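Local structure of 4-aminobutyrate transaminase (6WOP) at residues Thr3-Leu8 with Gln25-Lys30; Ala31-Ile36 with Pro396-Ala401; Asn42-Phe47 with Tyr373-Gly378. The protein probably catalyses the pyridoxal-phosphate-dependent transfer of the amino group of 4-aminobutyrate to 2-oxoglutarate, as a class-III aminotransferase. One frame throughout, in Å; residues are numbered along the deposited sequence.

From the N terminus, helix 4-15 is met first by 25-30, so interaction 1 closes a short loop before the other two open. Strand 28-32 then runs straight into the hairpin of interaction 2, whose partner 396-401 lies some 360 residues further on; this contact encloses most of the chain. Interaction 3 is nested inside it, joining strand 43-46 to the end of helix 364-376. Strands 28-32, 35-38 and 43-46 are neighbours in one mixed sheet, so all three contacts reach the same sheet. W26 of interaction 1 touches I36, F44 and M375, while backbone pairing of A34 with D46 and I36 with F44 joins interactions 2 and 3.

Interaction 1 of 3, residues Thr3-Leu8 with Gln25-Lys30; sequences TQHSAL and QWYAEK
H5 packs against W26 and Y27, and L8 against Y27, in an aromatic and apolar contact between the N-terminal helix 4-15 and the segment 25-30, with no hydrogen bond between the two. It sits where the chain leads into strand 28-32, the outermost strand of its sheet within the subunit. The two rings of H5 and Y27 form an edge-to-face pair with planes at 68°. Y27 supplies the edge: its CD1 stands 4.0 Å above the imidazole plane of H5, over the ring centre. The imidazole also presses on the backbone, with H5 CE1 3.3 Å from Y27 N and 3.6 Å from W26 CA. L8 covers a face of the phenol, its CD1 lying 4.0 Å from the centroid of the Y27 ring and 13° off the normal. The phenol OH is hydrogen-bonded to N9 OD1, and N9 ND2 also bonds Q25 O, so N9, the residue after L8, holds both the phenol of Y27 and the carbonyl of Q25. W26 CG lies between its backbone N and carbonyl carbon (chi1 54°), and the indole turns from the helix toward F44, with which it stacks. T82, Y84 and E85 of the second subunit pack on W26, Y27 and L8, respectively. The arrangement thus places the N-terminal helix beside the edge strand of this class-III aminotransferase, at the subunit interface.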
# COMPACT_ATOMS: atom_id res chain seq x y z
N THR A 3 37.13 -33.19 -11.25
CA THR A 3 37.24 -32.11 -10.28
C THR A 3 37.12 -30.76 -11.00
O THR A 3 37.00 -29.71 -10.34
CB THR A 3 38.57 -32.21 -9.45
OG1 THR A 3 39.73 -32.02 -10.29
CG2 THR A 3 38.69 -33.58 -8.84
N GLN A 4 37.11 -30.80 -12.34
CA GLN A 4 36.79 -29.59 -13.10
C GLN A 4 35.38 -29.08 -12.78
O GLN A 4 35.15 -27.86 -12.81
CB GLN A 4 36.94 -29.83 -14.60
CG GLN A 4 38.18 -29.17 -15.23
CD GLN A 4 37.93 -27.72 -15.71
OE1 GLN A 4 37.06 -26.99 -15.18
NE2 GLN A 4 38.70 -27.31 -16.73
N HIS A 5 34.43 -29.98 -12.48
CA HIS A 5 33.11 -29.48 -12.07
C HIS A 5 33.14 -28.95 -10.63
O HIS A 5 32.39 -28.03 -10.29
CB HIS A 5 32.03 -30.57 -12.25
CG HIS A 5 31.26 -30.45 -13.55
ND1 HIS A 5 30.05 -31.09 -13.76
CD2 HIS A 5 31.54 -29.79 -14.70
CE1 HIS A 5 29.61 -30.81 -14.98
NE2 HIS A 5 30.49 -30.02 -15.57
N SER A 6 34.01 -29.49 -9.79
CA SER A 6 34.24 -28.87 -8.48
C SER A 6 34.80 -27.47 -8.64
O SER A 6 34.33 -26.53 -7.98
CB SER A 6 35.18 -29.75 -7.65
OG SER A 6 34.89 -29.57 -6.28
N ALA A 7 35.79 -27.30 -9.54
CA ALA A 7 36.35 -25.97 -9.81
C ALA A 7 35.28 -25.00 -10.30
O ALA A 7 35.24 -23.81 -9.89
CB ALA A 7 37.49 -26.07 -10.83
N LEU A 8 34.36 -25.49 -11.13
CA LEU A 8 33.30 -24.62 -11.62
C LEU A 8 32.30 -24.24 -10.55
O LEU A 8 31.77 -23.12 -10.53
CB LEU A 8 32.57 -25.34 -12.74
CG LEU A 8 32.67 -24.76 -14.12
CD1 LEU A 8 31.91 -25.67 -15.06
CD2 LEU A 8 32.06 -23.36 -14.04
N GLN A 25 23.96 -30.18 -10.05
CA GLN A 25 25.36 -29.93 -9.68
C GLN A 25 26.27 -29.93 -10.91
O GLN A 25 27.43 -29.47 -10.85
CB GLN A 25 25.82 -31.00 -8.68
CG GLN A 25 25.03 -30.97 -7.40
CD GLN A 25 24.95 -29.53 -6.88
OE1 GLN A 25 23.88 -28.90 -6.90
NE2 GLN A 25 26.10 -28.98 -6.49
N TRP A 26 25.76 -30.45 -12.02
CA TRP A 26 26.49 -30.55 -13.25
C TRP A 26 26.02 -29.45 -14.19
O TRP A 26 25.00 -28.79 -13.93
CB TRP A 26 26.26 -31.94 -13.85
CG TRP A 26 24.84 -32.30 -14.01
CD1 TRP A 26 24.02 -32.95 -13.11
CD2 TRP A 26 24.03 -32.07 -15.18
NE1 TRP A 26 22.78 -33.17 -13.66
CE2 TRP A 26 22.75 -32.61 -14.92
CE3 TRP A 26 24.29 -31.50 -16.43
CZ2 TRP A 26 21.72 -32.57 -15.86
CZ3 TRP A 26 23.25 -31.44 -17.37
CH2 TRP A 26 21.98 -31.98 -17.08
N TYR A 27 26.80 -29.19 -15.23
CA TYR A 27 26.57 -28.02 -16.10
C TYR A 27 26.23 -28.49 -17.51
O TYR A 27 26.80 -29.48 -17.98
CB TYR A 27 27.82 -27.12 -16.15
CG TYR A 27 28.04 -26.39 -14.88
CD1 TYR A 27 28.48 -27.05 -13.71
CD2 TYR A 27 27.77 -25.04 -14.81
CE1 TYR A 27 28.63 -26.35 -12.50
CE2 TYR A 27 27.92 -24.33 -13.58
CZ TYR A 27 28.36 -24.99 -12.45
OH TYR A 27 28.47 -24.24 -11.29
N ALA A 28 25.33 -27.79 -18.19
CA ALA A 28 24.92 -28.23 -19.51
C ALA A 28 25.98 -27.86 -20.54
O ALA A 28 26.52 -26.74 -20.57
CB ALA A 28 23.59 -27.60 -19.90
N GLU A 29 26.25 -28.81 -21.42
CA GLU A 29 27.15 -28.58 -22.54
C GLU A 29 26.41 -28.55 -23.88
O GLU A 29 26.78 -27.79 -24.78
CB GLU A 29 28.23 -29.68 -22.56
CG GLU A 29 29.08 -29.66 -23.79
CD GLU A 29 30.06 -28.53 -23.81
OE1 GLU A 29 30.56 -28.19 -22.72
OE2 GLU A 29 30.33 -28.00 -24.91
N LYS A 30 25.33 -29.31 -24.00
CA LYS A 30 24.61 -29.41 -25.26
C LYS A 30 23.25 -30.02 -24.94
O LYS A 30 23.14 -30.78 -23.97
CB LYS A 30 25.38 -30.33 -26.29
CG LYS A 30 24.67 -30.41 -27.57
CD LYS A 30 25.52 -31.10 -28.65
CE LYS A 30 24.98 -30.77 -30.07
NZ LYS A 30 25.70 -31.57 -31.14

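Interaction 2 of 3, residues Ala31-Ile36 with Pro396-Ala401; sequences AENATI and PLTIPA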
# COMPACT_ATOMS: atom_id res chain seq x y z
N ALA A 31 22.24 -29.69 -25.73
CA ALA A 31 20.93 -30.29 -25.51
C ALA A 31 20.25 -30.40 -26.86
O ALA A 31 20.48 -29.56 -27.73
CB ALA A 31 20.05 -29.48 -24.52
N GLU A 32 19.46 -31.45 -27.04
CA GLU A 32 18.77 -31.61 -28.32
C GLU A 32 17.55 -32.49 -28.09
O GLU A 32 17.69 -33.66 -27.67
CB GLU A 32 19.68 -32.18 -29.45
CG GLU A 32 19.06 -31.89 -30.89
CD GLU A 32 20.06 -32.10 -32.04
OE1 GLU A 32 21.26 -32.01 -31.80
OE2 GLU A 32 19.62 -32.37 -33.16
N ASN A 33 16.39 -31.96 -28.48
CA ASN A 33 15.07 -32.58 -28.32
C ASN A 33 14.89 -32.84 -26.82
O ASN A 33 14.73 -31.87 -26.06
CB ASN A 33 14.87 -33.84 -29.22
CG ASN A 33 13.38 -34.39 -29.18
OD1 ASN A 33 12.49 -33.82 -28.51
ND2 ASN A 33 13.13 -35.45 -29.89
N ALA A 34 14.98 -34.10 -26.37
CA ALA A 34 14.83 -34.40 -24.94
C ALA A 34 16.12 -34.99 -24.35
O ALA A 34 16.06 -35.71 -23.34
CB ALA A 34 13.64 -35.35 -24.71
N THR A 35 17.26 -34.76 -24.98
CA THR A 35 18.57 -35.22 -24.51
C THR A 35 19.42 -34.02 -24.09
O THR A 35 19.53 -33.06 -24.86
CB THR A 35 19.28 -35.98 -25.63
OG1 THR A 35 18.33 -36.94 -26.15
CG2 THR A 35 20.51 -36.76 -25.09
N ILE A 36 20.04 -34.09 -22.91
CA ILE A 36 20.95 -33.04 -22.43
C ILE A 36 22.27 -33.70 -22.08
O ILE A 36 22.27 -34.81 -21.51
CB ILE A 36 20.39 -32.34 -21.16
CG1 ILE A 36 19.00 -31.75 -21.41
CG2 ILE A 36 21.41 -31.22 -20.66
CD1 ILE A 36 18.27 -31.50 -20.04
N PRO A 396 9.74 -32.81 -23.20
CA PRO A 396 9.29 -32.30 -24.51
C PRO A 396 8.24 -33.20 -25.11
O PRO A 396 8.34 -34.42 -24.99
CB PRO A 396 10.60 -32.32 -25.35
CG PRO A 396 11.67 -31.95 -24.31
CD PRO A 396 11.20 -32.76 -23.05
N LEU A 397 7.22 -32.59 -25.76
CA LEU A 397 6.17 -33.38 -26.42
C LEU A 397 6.70 -34.09 -27.67
O LEU A 397 6.03 -35.01 -28.21
CB LEU A 397 5.03 -32.47 -26.85
CG LEU A 397 4.37 -31.69 -25.70
CD1 LEU A 397 3.16 -30.85 -26.21
CD2 LEU A 397 3.91 -32.69 -24.62
N THR A 398 7.89 -33.70 -28.08
CA THR A 398 8.61 -34.30 -29.21
C THR A 398 9.52 -35.47 -28.78
O THR A 398 10.27 -36.00 -29.62
CB THR A 398 9.45 -33.21 -29.87
OG1 THR A 398 10.28 -32.58 -28.88
CG2 THR A 398 8.58 -32.10 -30.52
N ILE A 399 9.53 -35.84 -27.50
CA ILE A 399 10.49 -36.87 -27.04
C ILE A 399 10.27 -38.18 -27.83
O ILE A 399 9.12 -38.59 -28.06
CB ILE A 399 10.35 -37.07 -25.50
CG1 ILE A 399 11.42 -38.07 -25.03
CG2 ILE A 399 8.96 -37.60 -25.10
CD1 ILE A 399 11.53 -38.13 -23.51
N PRO A 400 11.31 -38.84 -28.33
CA PRO A 400 11.10 -40.11 -29.03
C PRO A 400 10.44 -41.11 -28.10
O PRO A 400 10.83 -41.20 -26.95
CB PRO A 400 12.51 -40.54 -29.41
CG PRO A 400 13.31 -39.19 -29.52
CD PRO A 400 12.73 -38.44 -28.30
N ALA A 401 9.51 -41.91 -28.62
CA ALA A 401 8.73 -42.82 -27.76
C ALA A 401 9.66 -43.79 -27.03
O ALA A 401 9.43 -44.12 -25.85
CB ALA A 401 7.70 -43.55 -28.63
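N33 and A34, the corner residues of a two-residue beta hairpin, dock onto the P396-P400 loop that leads into the C-terminal helix 401-416. The hairpin turn is type II', with N33 at positive phi, and is closed by backbone bonds in both directions between E32 and T35. N33 CG is anti to its backbone N (chi1 -172°), and both polar atoms of the carboxamide are used on T398. OD1 accepts T398 OG1 at 2.6 Å, the hydroxyl standing above the plane of the N33 carbonyl, while ND2 donates to T398 O at 2.9 Å with an N-H...O angle of 160°. The latter acceptor lies almost exactly in the N33 amide plane, whereas ND2 stands well above the plane of the T398 carbonyl; gripped twice, the amide has its rotation fixed. With chi1 at 54°, T398 OG1 sits between the backbone N and the carbonyl carbon, where it meets N33 OD1. The loop itself makes a type I turn from P396 to I399, and R324 NH1 is hydrogen-bonded to I399 O. Beside the polar pair, A34 CB fits against the first carbon of an extended isoleucine branch, 3.5 Å from I399 CG1, and against the P396 ring, 3.9 Å from CD. P400, the N-cap residue of helix 401-416, and N33 meet tip to tip, with P400 CD 3.4 Å from N33 ND2; on the other proline, P396 CG comes to 3.5 Å from N33 O.

Interaction 3 of 3, residues Asn42-Phe47 with Tyr373-Gly378; sequences NQFIDF and YAMENG
The F44 ring meets M375 at its edge: M375 O lies near the ring plane, 3.4 Å from F44 CE2. M375 SD makes a Met-aromatic contact from an oblique direction, 4.9 Å from the F44 ring centroid and 51° off its normal, and G378 CA also approaches obliquely, beside CD2. Helix 364-376 ends here in a Schellman motif with G378 as its C-prime residue at positive phi, L379 N reaching A374 O and a weak bond joining G378 N to M375 O. The second flat group, Y373, has N377 ND2 over the centre of one face; the same ND2 donates to Y373 O at 2.9 Å, so the asparagine side chain folds back on the last turn of the helix. Through the F44-M375 contact and a bond from I45 N to G378 O, the helix C terminus is joined to strand 43-46, just before the chain enters strand 379-384, the parallel neighbour of 43-46 in the sheet. M375 CG is anti to its backbone N, and the bend at chi2 (82°) brings SD beside F44 CE2. Without a side chain at G378, the backbone comes close, its CA 3.7 Å from Q43 O. G378 O is approached by three groups: I45 N donates to it at 2.7 Å, F44 CA makes a C-H...O contact, and a water completes the set. That water donates to both G378 O, at 2.8 Å, and Q43 O, at 3.0 Å.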
# COMPACT_ATOMS: atom_id res chain seq x y z
N ASN A 42 28.19 -37.12 -20.10
CA ASN A 42 27.07 -37.92 -19.58
C ASN A 42 25.77 -37.44 -20.21
O ASN A 42 25.54 -36.25 -20.38
CB ASN A 42 26.96 -37.79 -18.07
CG ASN A 42 28.22 -38.25 -17.35
OD1 ASN A 42 28.65 -39.39 -17.51
ND2 ASN A 42 28.82 -37.36 -16.57
N GLN A 43 24.91 -38.38 -20.53
CA GLN A 43 23.65 -38.09 -21.20
C GLN A 43 22.51 -38.15 -20.18
O GLN A 43 22.47 -39.06 -19.34
CB GLN A 43 23.43 -39.15 -22.28
CG GLN A 43 22.90 -38.63 -23.57
CD GLN A 43 22.89 -39.68 -24.68
OE1 GLN A 43 23.90 -39.94 -25.34
NE2 GLN A 43 21.75 -40.33 -24.82
N PHE A 44 21.58 -37.18 -20.26
CA PHE A 44 20.40 -37.12 -19.40
C PHE A 44 19.14 -37.09 -20.24
O PHE A 44 19.11 -36.45 -21.30
CB PHE A 44 20.42 -35.89 -18.52
CG PHE A 44 21.46 -35.92 -17.48
CD1 PHE A 44 22.72 -35.42 -17.75
CD2 PHE A 44 21.22 -36.50 -16.21
CE1 PHE A 44 23.71 -35.47 -16.81
CE2 PHE A 44 22.21 -36.54 -15.26
CZ PHE A 44 23.46 -36.03 -15.56
N ILE A 45 18.13 -37.83 -19.82
CA ILE A 45 16.84 -37.75 -20.51
C ILE A 45 16.13 -36.59 -19.84
O ILE A 45 16.06 -36.54 -18.62
CB ILE A 45 16.05 -39.06 -20.38
CG1 ILE A 45 16.76 -40.20 -21.11
CG2 ILE A 45 14.55 -38.86 -20.77
CD1 ILE A 45 16.23 -41.64 -20.79
N ASP A 46 15.59 -35.70 -20.63
CA ASP A 46 15.02 -34.47 -20.08
C ASP A 46 13.53 -34.65 -19.80
O ASP A 46 12.71 -34.56 -20.73
CB ASP A 46 15.29 -33.34 -21.08
CG ASP A 46 14.73 -32.01 -20.61
OD1 ASP A 46 14.41 -31.89 -19.40
OD2 ASP A 46 14.59 -31.09 -21.49
N PHE A 47 13.15 -34.83 -18.54
CA PHE A 47 11.74 -34.70 -18.17
C PHE A 47 11.43 -33.34 -17.52
O PHE A 47 10.43 -33.22 -16.80
CB PHE A 47 11.32 -35.78 -17.19
CG PHE A 47 10.97 -37.15 -17.84
CD1 PHE A 47 11.29 -37.42 -19.16
CD2 PHE A 47 10.34 -38.13 -17.09
CE1 PHE A 47 10.99 -38.67 -19.76
CE2 PHE A 47 10.01 -39.37 -17.70
CZ PHE A 47 10.36 -39.64 -19.02
N TYR A 373 17.82 -40.74 -7.41
CA TYR A 373 18.10 -41.96 -8.16
C TYR A 373 18.04 -41.70 -9.65
O TYR A 373 18.89 -42.18 -10.41
CB TYR A 373 17.09 -43.04 -7.83
CG TYR A 373 17.34 -44.28 -8.65
CD1 TYR A 373 16.77 -44.43 -9.91
CD2 TYR A 373 18.15 -45.30 -8.17
CE1 TYR A 373 17.00 -45.54 -10.66
CE2 TYR A 373 18.40 -46.40 -8.93
CZ TYR A 373 17.79 -46.52 -10.16
OH TYR A 373 18.01 -47.63 -10.92
N ALA A 374 17.01 -40.98 -10.09
CA ALA A 374 16.86 -40.69 -11.50
C ALA A 374 18.06 -39.92 -12.01
O ALA A 374 18.63 -40.25 -13.05
CB ALA A 374 15.57 -39.93 -11.77
N MET A 375 18.45 -38.88 -11.26
CA MET A 375 19.61 -38.09 -11.67
C MET A 375 20.85 -38.96 -11.81
O MET A 375 21.60 -38.81 -12.78
CB MET A 375 19.88 -36.95 -10.69
CG MET A 375 20.93 -35.99 -11.23
SD MET A 375 20.10 -34.87 -12.35
CE MET A 375 19.18 -33.95 -11.01
N GLU A 376 21.09 -39.89 -10.86
CA GLU A 376 22.29 -40.71 -11.02
C GLU A 376 22.13 -41.73 -12.13
O GLU A 376 23.14 -42.25 -12.61
CB GLU A 376 22.69 -41.43 -9.70
CG GLU A 376 22.48 -40.57 -8.45
CD GLU A 376 22.05 -41.31 -7.16
OE1 GLU A 376 21.35 -40.72 -6.31
OE2 GLU A 376 22.46 -42.50 -6.98
N ASN A 377 20.93 -41.98 -12.64
CA ASN A 377 20.80 -42.90 -13.76
C ASN A 377 20.34 -42.22 -15.06
O ASN A 377 19.78 -42.88 -15.94
CB ASN A 377 19.87 -44.07 -13.40
CG ASN A 377 20.49 -44.97 -12.37
OD1 ASN A 377 21.28 -45.84 -12.68
ND2 ASN A 377 20.19 -44.72 -11.12
N GLY A 378 20.66 -40.94 -15.21
CA GLY A 378 20.49 -40.26 -16.50
C GLY A 378 19.09 -39.78 -16.81
O GLY A 378 18.68 -39.75 -17.99
O HOH W 1 20.24 -41.02 -19.99